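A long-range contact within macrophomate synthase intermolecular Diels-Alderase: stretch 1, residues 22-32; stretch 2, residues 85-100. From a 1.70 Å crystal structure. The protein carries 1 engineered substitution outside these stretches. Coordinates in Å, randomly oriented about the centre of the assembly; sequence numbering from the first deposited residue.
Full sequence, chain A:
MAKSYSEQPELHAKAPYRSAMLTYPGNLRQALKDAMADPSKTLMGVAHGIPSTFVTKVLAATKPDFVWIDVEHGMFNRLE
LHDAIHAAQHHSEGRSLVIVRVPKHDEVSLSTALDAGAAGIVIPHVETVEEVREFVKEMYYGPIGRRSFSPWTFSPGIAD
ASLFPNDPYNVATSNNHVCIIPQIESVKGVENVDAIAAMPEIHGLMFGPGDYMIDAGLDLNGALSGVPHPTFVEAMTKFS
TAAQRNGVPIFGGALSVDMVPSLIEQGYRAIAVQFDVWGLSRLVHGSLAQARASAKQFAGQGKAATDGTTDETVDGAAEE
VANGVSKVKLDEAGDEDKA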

# COMPACT_ATOMS: atom_id res chain seq x y z
N LEU A 22 -19.66 -15.80 -2.41
CA LEU A 22 -18.28 -16.15 -2.09
C LEU A 22 -17.58 -15.25 -1.07
O LEU A 22 -16.42 -15.47 -0.73
N THR A 23 -18.32 -14.25 -0.59
CA THR A 23 -17.84 -13.34 0.45
C THR A 23 -18.17 -13.96 1.81
O THR A 23 -17.83 -13.41 2.86
N TYR A 24 -18.85 -15.11 1.78
CA TYR A 24 -19.22 -15.83 3.00
C TYR A 24 -18.50 -17.17 3.05
O TYR A 24 -18.15 -17.74 2.01
N PRO A 25 -18.28 -17.71 4.26
CA PRO A 25 -17.58 -19.00 4.36
C PRO A 25 -18.27 -20.19 3.74
O PRO A 25 -19.49 -20.36 3.85
N GLY A 26 -17.47 -21.03 3.09
CA GLY A 26 -17.98 -22.25 2.52
C GLY A 26 -18.20 -23.20 3.68
O GLY A 26 -17.75 -22.93 4.81
N ASN A 27 -18.86 -24.33 3.43
CA ASN A 27 -19.16 -25.25 4.53
C ASN A 27 -18.05 -26.22 4.91
O ASN A 27 -18.10 -27.41 4.56
N LEU A 28 -17.07 -25.73 5.66
CA LEU A 28 -15.96 -26.56 6.10
C LEU A 28 -16.47 -27.61 7.08
O LEU A 28 -15.95 -28.73 7.15
N ARG A 29 -17.50 -27.25 7.85
CA ARG A 29 -18.08 -28.18 8.82
C ARG A 29 -18.49 -29.48 8.11
O ARG A 29 -18.14 -30.59 8.54
N GLN A 30 -19.21 -29.34 7.00
CA GLN A 30 -19.66 -30.51 6.25
C GLN A 30 -18.51 -31.18 5.51
O GLN A 30 -18.47 -32.41 5.39
N ALA A 31 -17.57 -30.39 5.01
CA ALA A 31 -16.44 -30.97 4.30
C ALA A 31 -15.68 -31.92 5.22
O ALA A 31 -15.26 -33.00 4.81
N LEU A 32 -15.51 -31.51 6.48
CA LEU A 32 -14.81 -32.35 7.44
C LEU A 32 -15.61 -33.60 7.75
O LEU A 32 -15.05 -34.69 7.83
N ILE A 85 -8.35 -13.51 1.87
CA ILE A 85 -9.42 -14.47 2.11
C ILE A 85 -10.42 -14.40 0.95
O ILE A 85 -10.83 -15.44 0.41
N HIS A 86 -10.80 -13.19 0.55
CA HIS A 86 -11.71 -13.01 -0.58
C HIS A 86 -11.09 -13.64 -1.83
O HIS A 86 -11.74 -14.36 -2.56
N ALA A 87 -9.82 -13.34 -2.08
CA ALA A 87 -9.18 -13.89 -3.29
C ALA A 87 -9.15 -15.42 -3.31
O ALA A 87 -9.39 -16.03 -4.36
N ALA A 88 -8.86 -16.04 -2.17
CA ALA A 88 -8.82 -17.51 -2.13
C ALA A 88 -10.16 -18.11 -2.56
O ALA A 88 -10.21 -19.05 -3.35
N GLN A 89 -11.25 -17.58 -2.02
CA GLN A 89 -12.54 -18.12 -2.36
C GLN A 89 -13.04 -17.72 -3.74
O GLN A 89 -13.63 -18.53 -4.44
N HIS A 90 -12.77 -16.48 -4.17
CA HIS A 90 -13.26 -16.05 -5.48
C HIS A 90 -12.45 -16.61 -6.65
O HIS A 90 -13.03 -17.03 -7.64
N HIS A 91 -11.12 -16.62 -6.54
CA HIS A 91 -10.29 -17.13 -7.62
C HIS A 91 -10.28 -18.66 -7.76
O HIS A 91 -9.74 -19.20 -8.73
N SER A 92 -10.88 -19.36 -6.80
CA SER A 92 -11.02 -20.82 -6.88
C SER A 92 -12.51 -21.08 -7.15
O SER A 92 -12.95 -22.23 -7.21
N GLU A 93 -13.26 -19.99 -7.31
CA GLU A 93 -14.72 -20.01 -7.53
C GLU A 93 -15.43 -20.88 -6.50
O GLU A 93 -16.33 -21.64 -6.83
N GLY A 94 -14.99 -20.74 -5.25
CA GLY A 94 -15.60 -21.46 -4.15
C GLY A 94 -15.05 -22.84 -3.83
O GLY A 94 -15.47 -23.44 -2.83
N ARG A 95 -14.14 -23.35 -4.64
CA ARG A 95 -13.59 -24.68 -4.37
C ARG A 95 -12.62 -24.71 -3.19
O ARG A 95 -12.51 -25.74 -2.50
N SER A 96 -11.94 -23.60 -2.93
CA SER A 96 -10.97 -23.53 -1.84
C SER A 96 -11.50 -22.88 -0.58
O SER A 96 -11.69 -21.66 -0.54
N LEU A 97 -11.73 -23.67 0.45
CA LEU A 97 -12.20 -23.12 1.71
C LEU A 97 -11.01 -22.41 2.37
O LEU A 97 -9.86 -22.72 2.07
N VAL A 98 -11.28 -21.47 3.27
CA VAL A 98 -10.19 -20.75 3.91
C VAL A 98 -10.13 -21.02 5.40
O VAL A 98 -11.13 -20.89 6.11
N ILE A 99 -8.95 -21.41 5.87
CA ILE A 99 -8.70 -21.66 7.29
C ILE A 99 -7.65 -20.64 7.69
O ILE A 99 -6.67 -20.42 6.96
N VAL A 100 -7.85 -20.01 8.84
CA VAL A 100 -6.91 -18.99 9.27
C VAL A 100 -6.41 -19.29 10.66
O VAL A 100 -7.20 -19.54 11.57

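Gln89 is the polar centre of this contact. Its CA-to-CB bond points toward stretch 1, and with chi1 m and chi2 t the amide reaches the turn at residues 22-26. NE2 donates to Tyr24 O (3.0 Å, N-H...acceptor angle 153°), while Gly26 N gives OE1 a weak hydrogen bond (Gly26 N to Gln89 OE1 3.4 Å, 136°). Water 1 accepts from Gln89 NE2 (2.9 Å) and donates to Leu22 O (2.8 Å), so both amide ends of Gln89 have partners and the Leu22 carbonyl is satisfied by solvent. Water 2 similarly donates to Thr23 O (2.8 Å) and lies 2.9 Å from His86 NE2, a bond whose direction is undecided; His86 ND1 is bonded elsewhere in the structure.

Apolar packing flanks this network. Leu22 (m, t) points toward stretch 2: its CB sits over the His90 ring face, 3.7 Å from the centroid and 16° off the normal, and its CD2 lies 3.6 Å from Gly94 CA. Thr23 (p) places CG2 over one face of the His86 ring. Leu97 (m, t) brings CD2 within 3.5 Å of Gly26 CA, where a CB would clash. Its CD1 meets Leu28 CD1 (3.9 Å) and Ala31 CB (4.0 Å); Leu28 (t, p) also sets CD2 3.9 Å from Ile99 CG1. Asn27 OD1 instead caps its own helix, accepting from Gln30 N (2.9 Å, 160°).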

# COMPACT_ATOMS: atom_id res chain seq x y z
CB LEU A 22 -17.46 -16.25 -3.38
CG LEU A 22 -17.98 -17.34 -4.34
CD1 LEU A 22 -17.14 -17.31 -5.61
CD2 LEU A 22 -17.91 -18.72 -3.70
CB THR A 23 -18.54 -11.98 0.37
OG1 THR A 23 -19.94 -12.18 0.17
CG2 THR A 23 -17.97 -11.16 -0.79
CB TYR A 24 -20.73 -16.01 3.09
CG TYR A 24 -21.39 -14.78 3.63
CD1 TYR A 24 -21.79 -13.74 2.79
CD2 TYR A 24 -21.53 -14.59 5.01
CE1 TYR A 24 -22.31 -12.55 3.31
CE2 TYR A 24 -22.03 -13.41 5.54
CZ TYR A 24 -22.42 -12.39 4.68
OH TYR A 24 -22.95 -11.22 5.20
CB PRO A 25 -17.41 -19.18 5.87
CG PRO A 25 -18.68 -18.60 6.41
CD PRO A 25 -18.81 -17.30 5.57
CB ASN A 27 -20.44 -26.03 4.22
CG ASN A 27 -21.05 -26.64 5.46
OD1 ASN A 27 -20.39 -26.75 6.49
ND2 ASN A 27 -22.32 -27.05 5.38
CB LEU A 28 -14.85 -25.71 6.74
CG LEU A 28 -13.68 -26.45 7.38
CD1 LEU A 28 -12.96 -27.30 6.30
CD2 LEU A 28 -12.71 -25.45 8.02
CB ARG A 29 -19.32 -27.53 9.47
CG ARG A 29 -19.93 -28.30 10.66
CD ARG A 29 -19.25 -27.95 12.00
NE ARG A 29 -19.35 -26.52 12.29
CZ ARG A 29 -20.42 -25.90 12.81
NH1 ARG A 29 -21.53 -26.56 13.12
NH2 ARG A 29 -20.37 -24.59 13.00
CB GLN A 30 -20.75 -30.12 5.24
CG GLN A 30 -21.46 -31.33 4.64
CD GLN A 30 -22.13 -32.18 5.72
OE1 GLN A 30 -22.89 -31.65 6.53
NE2 GLN A 30 -21.84 -33.48 5.74
CB ALA A 31 -15.50 -29.87 3.79
CB LEU A 32 -14.52 -31.59 8.73
CG LEU A 32 -13.47 -30.48 8.56
CD1 LEU A 32 -13.41 -29.62 9.82
CD2 LEU A 32 -12.11 -31.11 8.26
CB ILE A 85 -10.10 -14.19 3.46
CG1 ILE A 85 -9.08 -14.47 4.59
CG2 ILE A 85 -11.33 -15.11 3.63
CD1 ILE A 85 -9.55 -14.03 5.99
CB HIS A 86 -11.96 -11.54 -0.89
CG HIS A 86 -13.01 -10.89 -0.06
ND1 HIS A 86 -13.37 -9.57 -0.22
CD2 HIS A 86 -13.79 -11.38 0.94
CE1 HIS A 86 -14.34 -9.28 0.64
NE2 HIS A 86 -14.61 -10.36 1.35
CB ALA A 87 -7.77 -13.33 -3.44
CB ALA A 88 -8.47 -17.99 -0.72
CB GLN A 89 -13.58 -17.74 -1.29
CG GLN A 89 -13.33 -18.48 0.03
CD GLN A 89 -14.61 -18.73 0.83
OE1 GLN A 89 -14.99 -19.88 1.07
NE2 GLN A 89 -15.26 -17.66 1.25
CB HIS A 90 -13.30 -14.51 -5.55
CG HIS A 90 -14.35 -13.88 -4.68
ND1 HIS A 90 -15.58 -13.48 -5.15
CD2 HIS A 90 -14.36 -13.63 -3.34
CE1 HIS A 90 -16.30 -13.00 -4.15
NE2 HIS A 90 -15.58 -13.09 -3.05
CB HIS A 91 -8.88 -16.56 -7.50
CG HIS A 91 -8.77 -15.14 -7.98
ND1 HIS A 91 -9.48 -14.09 -7.41
CD2 HIS A 91 -8.07 -14.60 -9.00
CE1 HIS A 91 -9.21 -12.97 -8.07
NE2 HIS A 91 -8.36 -13.25 -9.04
CB SER A 92 -10.65 -21.49 -5.55
OG SER A 92 -11.57 -21.11 -4.54
CB GLU A 93 -15.08 -20.44 -8.96
CG GLU A 93 -14.56 -19.43 -9.99
CD GLU A 93 -15.26 -19.52 -11.34
OE1 GLU A 93 -16.50 -19.36 -11.36
OE2 GLU A 93 -14.57 -19.73 -12.36
CB ARG A 95 -12.91 -25.23 -5.62
CG ARG A 95 -12.27 -26.60 -5.40
CD ARG A 95 -11.99 -27.26 -6.74
NE ARG A 95 -11.04 -28.36 -6.63
CZ ARG A 95 -10.62 -29.06 -7.68
NH1 ARG A 95 -11.07 -28.76 -8.90
NH2 ARG A 95 -9.74 -30.04 -7.52
CB SER A 96 -9.72 -22.77 -2.29
OG SER A 96 -9.21 -23.31 -3.50
CB LEU A 97 -12.71 -24.24 2.61
CG LEU A 97 -13.86 -24.99 1.95
CD1 LEU A 97 -14.30 -26.12 2.86
CD2 LEU A 97 -15.02 -24.02 1.68
CB VAL A 98 -10.30 -19.22 3.69
CG1 VAL A 98 -9.18 -18.51 4.44
CG2 VAL A 98 -10.26 -18.90 2.21
CB ILE A 99 -8.16 -23.08 7.51
CG1 ILE A 99 -9.22 -24.10 7.09
CG2 ILE A 99 -7.78 -23.28 8.99
CD1 ILE A 99 -8.68 -25.52 6.90
CB VAL A 100 -7.57 -17.58 9.30
CG1 VAL A 100 -6.55 -16.55 9.80
CG2 VAL A 100 -8.06 -17.21 7.92
O HOH W 1 -14.33 -14.96 1.02
O HOH W 2 -16.78 -10.83 3.23